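Local atomic coordinates of translocator protein BipD (Burkholderia pseudomallei, PDB entry 3NFT), a protein that is required for invasion of epithelial cells and survival within host cells, and probably regulates secretion of the effectors BipB and BipC through the type III secretion system. Residues V38-P43 with N278-V283; E97-E102 with K284-A289; R71-T76 with S153-M158; A200-W205 with V213-S218; R58-D61 with R66-D69. All blocks are in the same frame, centred on the assembly; numbering follows the deposited sequence.

Interaction 1: residues V38-P43 with N278-V283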
# COMPACT_ATOMS: atom_id res chain seq x y z
N VAL A 38 14.16 -12.55 14.43
CA VAL A 38 14.77 -12.11 13.17
C VAL A 38 16.13 -11.43 13.43
O VAL A 38 16.20 -10.43 14.13
CB VAL A 38 13.81 -11.15 12.43
CG1 VAL A 38 14.43 -10.64 11.11
CG2 VAL A 38 12.47 -11.85 12.14
N ASP A 39 17.20 -11.99 12.87
CA ASP A 39 18.54 -11.44 12.99
C ASP A 39 19.27 -11.62 11.68
O ASP A 39 19.79 -12.69 11.39
CB ASP A 39 19.31 -12.13 14.13
CG ASP A 39 20.66 -11.48 14.40
OD1 ASP A 39 21.30 -11.87 15.39
OD2 ASP A 39 21.12 -10.60 13.63
N ARG A 40 19.30 -10.55 10.89
CA ARG A 40 19.92 -10.61 9.57
C ARG A 40 21.40 -10.90 9.59
O ARG A 40 21.96 -11.32 8.59
CB ARG A 40 19.67 -9.31 8.80
CG ARG A 40 20.21 -8.05 9.49
CD ARG A 40 19.97 -6.78 8.69
NE ARG A 40 20.98 -6.65 7.67
CZ ARG A 40 21.54 -5.51 7.25
NH1 ARG A 40 21.18 -4.31 7.75
NH2 ARG A 40 22.51 -5.58 6.36
N ARG A 41 22.06 -10.61 10.72
CA ARG A 41 23.48 -10.85 10.82
C ARG A 41 23.83 -12.34 10.64
O ARG A 41 24.92 -12.68 10.19
CB ARG A 41 24.03 -10.34 12.17
CG ARG A 41 23.81 -8.82 12.42
CD ARG A 41 24.15 -8.36 13.86
NE ARG A 41 23.47 -9.22 14.80
CZ ARG A 41 23.74 -9.27 16.10
NH1 ARG A 41 24.66 -8.47 16.61
NH2 ARG A 41 23.09 -10.13 16.87
N VAL A 42 22.91 -13.24 11.02
CA VAL A 42 23.15 -14.65 10.93
C VAL A 42 23.34 -15.14 9.48
O VAL A 42 24.42 -15.65 9.15
CB VAL A 42 22.06 -15.45 11.66
CG1 VAL A 42 22.21 -16.93 11.47
CG2 VAL A 42 22.09 -15.14 13.18
N PRO A 43 22.31 -15.00 8.61
CA PRO A 43 22.59 -15.41 7.23
C PRO A 43 23.65 -14.61 6.53
O PRO A 43 24.43 -15.17 5.76
CB PRO A 43 21.24 -15.21 6.55
CG PRO A 43 20.57 -14.16 7.33
CD PRO A 43 20.95 -14.49 8.75
N ASN A 278 16.06 -3.34 4.27
CA ASN A 278 14.71 -2.93 3.89
C ASN A 278 13.62 -3.66 4.69
O ASN A 278 12.61 -3.05 5.08
CB ASN A 278 14.47 -3.12 2.39
CG ASN A 278 15.10 -2.02 1.54
OD1 ASN A 278 15.53 -0.98 2.06
ND2 ASN A 278 15.10 -2.22 0.21
N PHE A 279 13.82 -4.94 4.96
CA PHE A 279 12.85 -5.68 5.75
C PHE A 279 12.78 -5.12 7.18
O PHE A 279 11.70 -4.86 7.70
CB PHE A 279 13.17 -7.18 5.84
CG PHE A 279 12.25 -7.90 6.77
CD1 PHE A 279 11.04 -8.43 6.31
CD2 PHE A 279 12.57 -8.05 8.11
CE1 PHE A 279 10.18 -9.08 7.18
CE2 PHE A 279 11.69 -8.72 8.97
CZ PHE A 279 10.49 -9.20 8.50
N ASP A 280 13.93 -4.93 7.79
CA ASP A 280 13.97 -4.37 9.14
C ASP A 280 13.25 -3.01 9.18
O ASP A 280 12.48 -2.73 10.11
CB ASP A 280 15.41 -4.26 9.61
CG ASP A 280 16.03 -5.61 9.91
OD1 ASP A 280 17.23 -5.63 10.29
OD2 ASP A 280 15.33 -6.65 9.82
N ASN A 281 13.51 -2.16 8.19
CA ASN A 281 12.83 -0.87 8.10
C ASN A 281 11.33 -1.01 7.90
O ASN A 281 10.55 -0.27 8.51
CB ASN A 281 13.40 -0.05 6.95
CG ASN A 281 14.77 0.49 7.23
OD1 ASN A 281 15.23 0.52 8.37
ND2 ASN A 281 15.45 0.93 6.17
N LEU A 282 10.92 -1.96 7.08
CA LEU A 282 9.50 -2.27 6.90
C LEU A 282 8.81 -2.63 8.21
O LEU A 282 7.74 -2.11 8.53
CB LEU A 282 9.30 -3.38 5.87
CG LEU A 282 7.88 -3.95 5.64
CD1 LEU A 282 6.91 -2.86 5.12
CD2 LEU A 282 7.92 -5.16 4.68
N VAL A 283 9.45 -3.49 8.99
CA VAL A 283 8.90 -3.87 10.28
C VAL A 283 8.81 -2.66 11.20
O VAL A 283 7.82 -2.50 11.91
CB VAL A 283 9.72 -4.99 10.94
CG1 VAL A 283 9.27 -5.18 12.42
CG2 VAL A 283 9.58 -6.24 10.14
O HOH W 1 17.60 -8.24 11.53
O HOH W 2 18.74 -3.76 9.29

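Interaction 2: residues E97-E102 with K284-A289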
# COMPACT_ATOMS: atom_id res chain seq x y z
N GLU A 97 3.48 -12.01 9.19
CA GLU A 97 2.17 -12.63 9.44
C GLU A 97 1.59 -12.17 10.78
O GLU A 97 0.39 -11.89 10.88
CB GLU A 97 2.28 -14.16 9.36
CG GLU A 97 2.45 -14.64 7.92
CD GLU A 97 2.71 -16.14 7.80
OE1 GLU A 97 2.82 -16.84 8.83
OE2 GLU A 97 2.79 -16.63 6.65
N ARG A 98 2.44 -12.06 11.80
CA ARG A 98 1.98 -11.57 13.11
C ARG A 98 1.55 -10.12 13.06
O ARG A 98 0.54 -9.75 13.65
CB ARG A 98 3.06 -11.76 14.18
CG ARG A 98 3.41 -13.21 14.39
CD ARG A 98 4.10 -13.50 15.71
NE ARG A 98 5.41 -12.87 15.86
CZ ARG A 98 6.56 -13.34 15.34
NH1 ARG A 98 6.60 -14.44 14.59
NH2 ARG A 98 7.68 -12.68 15.56
N LEU A 99 2.31 -9.30 12.33
CA LEU A 99 1.96 -7.88 12.15
C LEU A 99 0.65 -7.72 11.39
O LEU A 99 -0.19 -6.88 11.75
CB LEU A 99 3.10 -7.13 11.45
CG LEU A 99 4.38 -6.99 12.29
CD1 LEU A 99 5.59 -6.61 11.43
CD2 LEU A 99 4.19 -5.94 13.40
N GLU A 100 0.45 -8.55 10.37
CA GLU A 100 -0.77 -8.53 9.58
C GLU A 100 -1.97 -8.88 10.46
O GLU A 100 -3.03 -8.24 10.39
CB GLU A 100 -0.64 -9.50 8.41
CG GLU A 100 -1.89 -9.60 7.56
CD GLU A 100 -1.70 -10.47 6.33
OE1 GLU A 100 -0.57 -10.95 6.08
OE2 GLU A 100 -2.71 -10.68 5.62
N THR A 101 -1.79 -9.88 11.30
CA THR A 101 -2.84 -10.27 12.24
C THR A 101 -3.18 -9.13 13.21
O THR A 101 -4.36 -8.88 13.48
CB THR A 101 -2.46 -11.55 13.00
OG1 THR A 101 -2.26 -12.60 12.04
CG2 THR A 101 -3.55 -11.96 13.98
N GLU A 102 -2.15 -8.44 13.70
CA GLU A 102 -2.33 -7.22 14.52
C GLU A 102 -3.17 -6.15 13.80
O GLU A 102 -3.96 -5.47 14.45
CB GLU A 102 -0.96 -6.62 14.88
CG GLU A 102 -0.39 -7.01 16.22
CD GLU A 102 -0.30 -5.84 17.19
OE1 GLU A 102 0.83 -5.49 17.58
OE2 GLU A 102 -1.36 -5.25 17.53
N LYS A 284 9.86 -1.83 11.23
CA LYS A 284 9.85 -0.63 12.08
C LYS A 284 8.74 0.34 11.67
O LYS A 284 8.05 0.92 12.51
CB LYS A 284 11.22 0.05 12.04
CG LYS A 284 12.31 -0.73 12.79
CD LYS A 284 13.70 -0.17 12.55
CE LYS A 284 14.76 -1.09 13.17
NZ LYS A 284 16.12 -0.48 13.12
N VAL A 285 8.52 0.49 10.36
CA VAL A 285 7.42 1.30 9.84
C VAL A 285 6.05 0.73 10.24
O VAL A 285 5.19 1.45 10.74
CB VAL A 285 7.51 1.47 8.30
CG1 VAL A 285 6.21 2.05 7.75
CG2 VAL A 285 8.68 2.38 7.99
N LEU A 286 5.86 -0.56 10.05
CA LEU A 286 4.60 -1.20 10.36
C LEU A 286 4.30 -1.16 11.86
O LEU A 286 3.15 -0.93 12.25
CB LEU A 286 4.60 -2.65 9.88
CG LEU A 286 4.55 -2.92 8.37
CD1 LEU A 286 4.80 -4.43 8.12
CD2 LEU A 286 3.24 -2.47 7.77
N SER A 287 5.33 -1.36 12.69
CA SER A 287 5.16 -1.32 14.14
C SER A 287 4.76 0.06 14.59
O SER A 287 3.86 0.20 15.42
CB SER A 287 6.46 -1.74 14.82
OG SER A 287 6.72 -3.06 14.43
N GLY A 288 5.41 1.08 14.03
CA GLY A 288 5.05 2.46 14.33
C GLY A 288 3.65 2.81 13.90
O GLY A 288 2.91 3.48 14.64
N ALA A 289 3.27 2.35 12.70
CA ALA A 289 1.90 2.53 12.20
C ALA A 289 0.86 1.90 13.13
O ALA A 289 -0.14 2.52 13.45
CB ALA A 289 1.75 1.94 10.77

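Interaction 3: residues R71-T76 with S153-M158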
# COMPACT_ATOMS: atom_id res chain seq x y z
N ARG A 71 44.59 -25.94 -1.99
CA ARG A 71 43.64 -25.97 -0.89
C ARG A 71 42.25 -26.15 -1.47
O ARG A 71 41.87 -25.42 -2.38
CB ARG A 71 43.68 -24.67 -0.07
CG ARG A 71 42.72 -24.72 1.10
CD ARG A 71 42.72 -23.46 1.95
NE ARG A 71 42.15 -23.72 3.27
CZ ARG A 71 40.85 -23.80 3.56
NH1 ARG A 71 39.91 -23.65 2.64
NH2 ARG A 71 40.49 -24.04 4.83
N ARG A 72 41.55 -27.17 -0.98
CA ARG A 72 40.17 -27.47 -1.38
C ARG A 72 39.19 -26.83 -0.40
O ARG A 72 39.56 -26.45 0.71
CB ARG A 72 39.99 -28.98 -1.46
CG ARG A 72 40.86 -29.57 -2.61
CD ARG A 72 41.04 -31.01 -2.51
NE ARG A 72 42.20 -31.54 -3.25
CZ ARG A 72 42.19 -32.47 -4.19
NH1 ARG A 72 41.05 -33.06 -4.58
NH2 ARG A 72 43.34 -32.84 -4.73
N ALA A 73 37.93 -26.76 -0.82
CA ALA A 73 36.88 -26.10 -0.08
C ALA A 73 36.12 -27.05 0.83
O ALA A 73 35.70 -28.13 0.41
CB ALA A 73 35.88 -25.42 -1.09
N ASN A 74 35.84 -26.62 2.06
CA ASN A 74 34.90 -27.26 2.97
C ASN A 74 33.53 -26.81 2.52
O ASN A 74 33.08 -25.70 2.80
CB ASN A 74 35.19 -26.86 4.44
CG ASN A 74 34.19 -27.41 5.41
OD1 ASN A 74 33.24 -28.09 5.02
ND2 ASN A 74 34.39 -27.10 6.73
N LEU A 75 32.85 -27.67 1.77
CA LEU A 75 31.59 -27.24 1.15
C LEU A 75 30.45 -27.06 2.16
O LEU A 75 29.43 -26.44 1.85
CB LEU A 75 31.17 -28.23 0.05
CG LEU A 75 32.17 -28.45 -1.06
CD1 LEU A 75 31.70 -29.62 -1.96
CD2 LEU A 75 32.35 -27.16 -1.88
N THR A 76 30.61 -27.62 3.36
CA THR A 76 29.56 -27.47 4.36
C THR A 76 29.34 -26.01 4.76
O THR A 76 28.27 -25.68 5.28
CB THR A 76 29.84 -28.29 5.63
OG1 THR A 76 30.89 -27.69 6.42
CG2 THR A 76 30.20 -29.75 5.27
N SER A 153 28.77 -25.27 -6.05
CA SER A 153 29.11 -26.25 -7.07
C SER A 153 30.42 -25.88 -7.78
O SER A 153 31.19 -26.75 -8.18
CB SER A 153 27.96 -26.41 -8.08
OG SER A 153 27.83 -25.28 -8.91
N VAL A 154 30.70 -24.57 -7.88
CA VAL A 154 31.97 -24.09 -8.44
C VAL A 154 33.11 -24.40 -7.46
O VAL A 154 34.13 -24.92 -7.83
CB VAL A 154 31.90 -22.61 -8.81
CG1 VAL A 154 33.26 -22.09 -9.27
CG2 VAL A 154 30.83 -22.33 -9.89
N ALA A 155 32.87 -24.17 -6.17
CA ALA A 155 33.86 -24.58 -5.17
C ALA A 155 34.15 -26.07 -5.19
O ALA A 155 35.30 -26.49 -5.04
CB ALA A 155 33.43 -24.11 -3.78
N ASP A 156 33.11 -26.87 -5.41
CA ASP A 156 33.20 -28.31 -5.44
C ASP A 156 34.07 -28.72 -6.65
O ASP A 156 35.03 -29.47 -6.51
CB ASP A 156 31.78 -28.88 -5.57
CG ASP A 156 31.69 -30.38 -5.33
OD1 ASP A 156 32.69 -31.08 -5.11
OD2 ASP A 156 30.53 -30.87 -5.39
N VAL A 157 33.75 -28.21 -7.85
CA VAL A 157 34.54 -28.57 -9.02
C VAL A 157 35.99 -28.09 -8.93
O VAL A 157 36.90 -28.80 -9.36
CB VAL A 157 33.85 -28.19 -10.33
CG1 VAL A 157 34.05 -26.73 -10.66
CG2 VAL A 157 34.38 -29.08 -11.47
N MET A 158 36.21 -26.91 -8.34
CA MET A 158 37.57 -26.39 -8.22
C MET A 158 38.37 -27.16 -7.18
O MET A 158 39.60 -27.04 -7.15
CB MET A 158 37.57 -24.88 -7.92
CG MET A 158 36.94 -24.07 -9.02
SD MET A 158 37.11 -22.29 -8.73
CE MET A 158 36.31 -22.08 -7.14

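Interaction 4: residues A200-W205 with V213-S218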
# COMPACT_ATOMS: atom_id res chain seq x y z
N ALA A 200 5.84 -10.85 -10.27
CA ALA A 200 7.12 -10.15 -10.14
C ALA A 200 7.35 -9.20 -11.32
O ALA A 200 7.03 -9.51 -12.46
CB ALA A 200 8.26 -11.15 -9.99
N ASP A 201 7.91 -8.03 -11.03
CA ASP A 201 8.23 -7.03 -12.04
C ASP A 201 9.55 -7.46 -12.67
O ASP A 201 10.63 -7.26 -12.10
CB ASP A 201 8.32 -5.65 -11.37
CG ASP A 201 8.57 -4.51 -12.35
OD1 ASP A 201 9.15 -4.72 -13.43
OD2 ASP A 201 8.22 -3.36 -11.97
N ILE A 202 9.48 -8.06 -13.85
CA ILE A 202 10.66 -8.68 -14.45
C ILE A 202 11.74 -7.66 -14.80
O ILE A 202 12.93 -7.92 -14.60
CB ILE A 202 10.28 -9.48 -15.72
CG1 ILE A 202 9.33 -10.61 -15.36
CG2 ILE A 202 11.52 -10.00 -16.42
CD1 ILE A 202 9.78 -11.52 -14.27
N ALA A 203 11.34 -6.51 -15.33
CA ALA A 203 12.29 -5.45 -15.66
C ALA A 203 13.04 -4.98 -14.40
O ALA A 203 14.26 -4.78 -14.44
CB ALA A 203 11.57 -4.29 -16.33
N ARG A 204 12.32 -4.81 -13.30
CA ARG A 204 12.94 -4.42 -12.03
C ARG A 204 13.95 -5.47 -11.57
O ARG A 204 15.06 -5.13 -11.19
CB ARG A 204 11.88 -4.20 -10.95
CG ARG A 204 12.39 -3.48 -9.69
CD ARG A 204 12.94 -4.43 -8.63
NE ARG A 204 11.93 -4.90 -7.69
CZ ARG A 204 12.17 -5.69 -6.64
NH1 ARG A 204 13.41 -6.12 -6.39
NH2 ARG A 204 11.17 -6.05 -5.85
N TRP A 205 13.56 -6.73 -11.61
CA TRP A 205 14.45 -7.81 -11.18
C TRP A 205 15.67 -7.96 -12.10
O TRP A 205 16.77 -8.23 -11.63
CB TRP A 205 13.71 -9.12 -11.00
CG TRP A 205 12.92 -9.15 -9.71
CD1 TRP A 205 11.60 -8.91 -9.57
CD2 TRP A 205 13.44 -9.35 -8.40
NE1 TRP A 205 11.23 -9.00 -8.25
CE2 TRP A 205 12.35 -9.27 -7.51
CE3 TRP A 205 14.71 -9.62 -7.89
CZ2 TRP A 205 12.51 -9.43 -6.14
CZ3 TRP A 205 14.85 -9.78 -6.51
CH2 TRP A 205 13.76 -9.68 -5.67
N VAL A 213 22.95 -13.11 -14.21
CA VAL A 213 21.79 -13.96 -14.45
C VAL A 213 21.02 -13.46 -15.65
O VAL A 213 21.26 -12.34 -16.11
CB VAL A 213 20.83 -14.03 -13.25
CG1 VAL A 213 21.60 -14.56 -12.01
CG2 VAL A 213 20.19 -12.65 -12.99
N SER A 214 20.16 -14.32 -16.16
CA SER A 214 19.17 -13.95 -17.15
C SER A 214 17.82 -14.26 -16.56
O SER A 214 17.67 -15.23 -15.81
CB SER A 214 19.40 -14.76 -18.43
OG SER A 214 20.63 -14.40 -19.00
N ILE A 215 16.83 -13.43 -16.87
CA ILE A 215 15.47 -13.65 -16.40
C ILE A 215 14.54 -13.66 -17.59
O ILE A 215 14.53 -12.72 -18.40
CB ILE A 215 15.00 -12.57 -15.40
CG1 ILE A 215 16.08 -12.31 -14.37
CG2 ILE A 215 13.70 -13.02 -14.71
CD1 ILE A 215 15.67 -11.30 -13.30
N SER A 216 13.76 -14.72 -17.69
CA SER A 216 12.79 -14.86 -18.79
C SER A 216 11.56 -14.00 -18.52
O SER A 216 11.35 -13.55 -17.41
CB SER A 216 12.43 -16.33 -18.95
OG SER A 216 11.48 -16.78 -18.01
N ASP A 217 10.71 -13.81 -19.53
CA ASP A 217 9.49 -13.05 -19.32
C ASP A 217 8.54 -13.75 -18.34
O ASP A 217 7.69 -13.10 -17.75
CB ASP A 217 8.77 -12.79 -20.67
CG ASP A 217 9.57 -11.87 -21.59
OD1 ASP A 217 9.27 -11.85 -22.82
OD2 ASP A 217 10.46 -11.14 -21.12
N SER A 218 8.69 -15.06 -18.15
CA SER A 218 7.89 -15.78 -17.17
C SER A 218 8.51 -15.85 -15.77
O SER A 218 7.97 -16.52 -14.89
CB SER A 218 7.58 -17.19 -17.66
OG SER A 218 8.76 -17.94 -17.89

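Interaction 5: residues R58-D61 with R66-D69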
# COMPACT_ATOMS: atom_id res chain seq x y z
N ARG A 58 42.68 -22.78 -3.56
CA ARG A 58 43.87 -22.59 -4.37
C ARG A 58 44.26 -23.84 -5.06
O ARG A 58 44.24 -24.91 -4.47
CB ARG A 58 45.03 -22.20 -3.48
CG ARG A 58 44.88 -20.86 -2.99
CD ARG A 58 46.13 -20.42 -2.46
NE ARG A 58 46.05 -19.05 -2.06
CZ ARG A 58 47.10 -18.42 -1.53
NH1 ARG A 58 48.26 -19.06 -1.45
NH2 ARG A 58 46.99 -17.16 -1.19
N LEU A 59 44.64 -23.70 -6.34
CA LEU A 59 45.16 -24.82 -7.08
C LEU A 59 46.59 -25.14 -6.65
O LEU A 59 47.27 -24.30 -6.08
CB LEU A 59 45.10 -24.55 -8.60
CG LEU A 59 43.70 -24.34 -9.18
CD1 LEU A 59 43.71 -24.39 -10.71
CD2 LEU A 59 42.64 -25.27 -8.69
N PRO A 60 47.07 -26.36 -6.95
CA PRO A 60 48.47 -26.67 -6.73
C PRO A 60 49.39 -25.71 -7.48
O PRO A 60 48.96 -25.04 -8.41
CB PRO A 60 48.60 -28.11 -7.26
CG PRO A 60 47.22 -28.63 -7.42
CD PRO A 60 46.34 -27.48 -7.58
N ASP A 61 50.64 -25.60 -7.05
CA ASP A 61 51.59 -24.75 -7.70
C ASP A 61 52.98 -25.30 -7.44
O ASP A 61 53.15 -26.30 -6.74
CB ASP A 61 51.42 -23.31 -7.19
CG ASP A 61 51.80 -22.25 -8.23
OD1 ASP A 61 52.50 -22.56 -9.22
OD2 ASP A 61 51.40 -21.07 -8.04
N ARG A 66 59.49 -26.00 -5.45
CA ARG A 66 58.84 -27.03 -4.63
C ARG A 66 57.33 -27.08 -4.87
O ARG A 66 56.66 -26.04 -4.92
CB ARG A 66 59.17 -26.85 -3.13
CG ARG A 66 58.47 -25.69 -2.42
CD ARG A 66 59.18 -25.39 -1.09
NE ARG A 66 60.54 -24.90 -1.32
CZ ARG A 66 60.87 -23.64 -1.59
NH1 ARG A 66 59.94 -22.69 -1.66
NH2 ARG A 66 62.14 -23.32 -1.78
N PHE A 67 56.82 -28.30 -5.02
CA PHE A 67 55.39 -28.55 -5.28
C PHE A 67 54.62 -28.23 -4.01
O PHE A 67 55.01 -28.65 -2.91
CB PHE A 67 55.14 -30.01 -5.68
CG PHE A 67 53.70 -30.30 -6.04
CD1 PHE A 67 53.23 -30.08 -7.33
CD2 PHE A 67 52.81 -30.79 -5.09
CE1 PHE A 67 51.91 -30.35 -7.67
CE2 PHE A 67 51.49 -31.05 -5.42
CZ PHE A 67 51.04 -30.82 -6.72
N VAL A 68 53.57 -27.44 -4.16
CA VAL A 68 52.74 -27.02 -3.05
C VAL A 68 51.34 -27.52 -3.34
O VAL A 68 50.76 -27.22 -4.39
CB VAL A 68 52.79 -25.50 -2.89
CG1 VAL A 68 51.83 -25.03 -1.81
CG2 VAL A 68 54.22 -25.06 -2.57
N ASP A 69 50.79 -28.33 -2.44
CA ASP A 69 49.44 -28.84 -2.64
C ASP A 69 48.48 -27.65 -2.66
O ASP A 69 48.72 -26.62 -2.03
CB ASP A 69 49.04 -29.84 -1.55
CG ASP A 69 49.66 -31.23 -1.76
OD1 ASP A 69 49.29 -31.95 -2.71
OD2 ASP A 69 50.48 -31.62 -0.92
O HOH W 3 48.96 -23.94 -3.99

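Interaction 1: residues V38-P43 with N278-V283
V38 and R40, in the lead-in to helix 41-56, lie against F279 and D280 of the long helix 244-295, within its predicted coiled-coil region. The apolar end of the contact is small. V38 CG1 comes within 4.0 Å of F279 CE2 at a slant to the ring. With chi1 at 179°, V38 turns CG1 away from its own N and onto the helix. H88 touches V38, while Q92, L96 and I137 pack on F279, so the pair belongs to a larger interior between helices.

The polar end turns on D280 OD1. Water 1 donates to it over 2.9 Å and accepts from the backbone N of R40. Water 2 donates to the same oxygen over 2.6 Å and accepts from R40 NH1, lying in the plane of that guanidinium. R40 itself touches D280 through its aliphatic part, with CD 3.4 Å from OD1. Its NE, 4.7 Å from that oxygen, forms a salt bridge with E44 instead.

Next door, D39 shapes the start of the helix. Its OD2 receives both R41 N and R41 NE, and OD1 receives R41 NH2 at 2.9 Å, a side-on grip that ties the capping residue to the first turn.

R40 is thus bound directly to one acid, E44, and through water to another, D280. The attraction between R40 and D280 is probably softened by the water between them, while two water donors and a nearby arginine should help keep D280 charged.

Interaction 2: residues E97-E102 with K284-A289
L99 of helix 76-103 lays both its methyls against helix 244-295, and everything tight in this contact runs through them. CD1 meets L286 CD1 at 4.0 Å, the two leucine side chains passing at a slant so that one branch of each does the touching. CD2 reaches the next residue along, 4.0 Å from S287 OG. With chi1 at -68° the fork of L99 opens so that one methyl faces L286 and the other S287.

S287 is buried, yet its hydroxyl has polar partners: OG is hydrogen-bonded to V283 O, one turn back on its own helix, and to A27 N at the start of the modelled chain. The methyl of L99 therefore rests against an oxygen whose polar needs are met elsewhere.

Away from L99 the two segments draw apart. The side chain of E102 starts toward the partner but comes no nearer than 6.8 Å. On the outer flank T101 turns back on its own helix, where OG1 bonds to E97 O at 3.0 Å; T101 N reaches the same oxygen from the opposite face of its plane. E100 leaves for a salt bridge with K134 and K284 for one with D30. V285 and A289 pack on A289 and V285 of the second subunit.

L99 also touches V283 and I290, so it fills the space between V283, L286, S287 and I290, four residues spaced i, i+3, i+4 and i+7: knobs-into-holes packing, the signature of coiled coils, here between helices running in roughly the same direction.

Interaction 3: residues R71-T76 with S153-M158
L75 spreads its two methyls over one turn of helix 121-160. CD1 stands above the flat face of the D156 carboxylate, 3.5 Å from CG and almost as near both oxygens. CD2 dips to the backbone, 3.6 Å from D156 N and 3.8 Å from A155 CB. The L75 and D156 side chains cross at about a right angle. D156 has CG anti to the backbone N (chi1 -168°), which lays the carboxylate across the path of the leucine. Two residues back, A73 CB meets A155 CB at 3.9 Å, and with alanine on each side the backbones come close, their CA atoms 6.1 Å apart.

One shell out, S159 OG is hydrogen-bonded to A73 N and A155 O, fixing the loop to the helix beside the alanine pair. N74 OD1 accepts from T76 N at 3.1 Å and T76 OG1 at 2.8 Å, both from the same face of its plane; the bond from T76 N caps the turn into helix 76-103 and probably helps hold L75 in place. F54 covers A155 from helix 41-56.

D156 OD1 is salt-bridged to K160, which probably offsets the cost of a methyl on the face of a charged carboxylate.

Interaction 4: residues A200-W205 with V213-S218
I215 packs against W205, and just after W205 comes R206, whose NH2 holds two groups of the facing segment: it is hydrogen-bonded to I215 O and salt-bridged to D217 OD2. That one nitrogen ties helix 202-209 both to strand 213-215 and to the bend after it.

I215 CD1 lies 3.7 Å from W205 CB and 3.5 Å from the backbone C of W205, touching the root of that side chain while the indole leads away from the strand.

I202, at the start of the helix, rests against two successive carbonyls where the chain leaves the strand. Its CG2 is 3.7 Å from S216 O, CG1 and CD1 are each 4.1 Å from it, and D217 O lies 3.8 Å from CG1. With CG2 anti to the backbone N of I202, that branch also reaches I215 CG2 at 4.1 Å. The I202 and I215 side chains meet at a slant, and I215 lies against the first turn of the helix.

That turn is capped by D201, whose OD1 takes R204 N at 3.2 Å, approached from above the carboxylate plane. In the bend the S216 and S218 hydroxyls are hydrogen-bonded, 3.0 Å between their OG atoms.

L196 touches I202, W205 and I215 together. Beyond it the tryptophan ring reaches A139, Y140 and I143 of helix 121-160, and V221 of the adjoining strand 220-223 covers I215, so the short helix lies between an outermost strand of a small antiparallel sheet and the long helix.

Interaction 5: residues R58-D61 with R66-D69
P60 and D61 face F67 and V68 across a short antiparallel beta hairpin, strands 61-63 and 66-68, which stands at one end of the molecule after helix 41-56. Two backbone hydrogen bonds fix its register. D61 N gives to V68 O at 3.1 Å and V68 N returns to D61 O at 2.9 Å, making D61 and V68 a hydrogen-bonded pair.

Weaker CA-H...O contacts use the same two oxygens. P60 CA lies 3.3 Å from V68 O, and F67 CA lies 3.5 Å from D61 O. Each carbonyl thus serves a strong donor and a neighbouring CH.

The apolar contact is a single one: F67 CZ reaches P60 CB at 3.7 Å, at a slant to the ring. The phenylalanine gets there because its CG is anti to the backbone N (chi1 -176°), which brings the far end of the ring, CZ, to the proline, while D61 O lies obliquely near its other end. I165 also touches P60 and A167 touches F67, so strand 165-168 backs this side of the hairpin.

D61 and V68 start out on the same face of the hairpin, but the end of D61 leads off, and OD1 is hydrogen-bonded to Q248; P60 O goes to Y247 OH, and L59 packs on W250 and F254. All four are on helix 244-295, holding the hairpin to it.

At the end of the hairpin away from its turn, water 3 bridges the two arms, donating to L59 O at 2.7 Å and only weakly to D69 O at 3.3 Å.

From the N terminus, interaction 1 opens first and spans almost the whole chain, bringing the lead-in to helix 41-56 onto helix 244-295; 3 and 5 both fall inside its span. Interaction 5 closes at once as a local hairpin, and interaction 3 opens just after it, with R71 N 2.7 Å from R58 O. Interaction 2 opens on helix 76-103 before interaction 3 has closed on helix 121-160, so these cross. Interaction 4 is short-range and lies within the spans of both 1 and 2. Interaction 1 closes just ahead of 2 on the same helix, crossing it, and the two contacts touch there. Interactions 3 and 5 lie on the opposite side of the chain's centre from 1 and 2, 5 forming the hairpin and 3 joining the loop after it to helix 121-160.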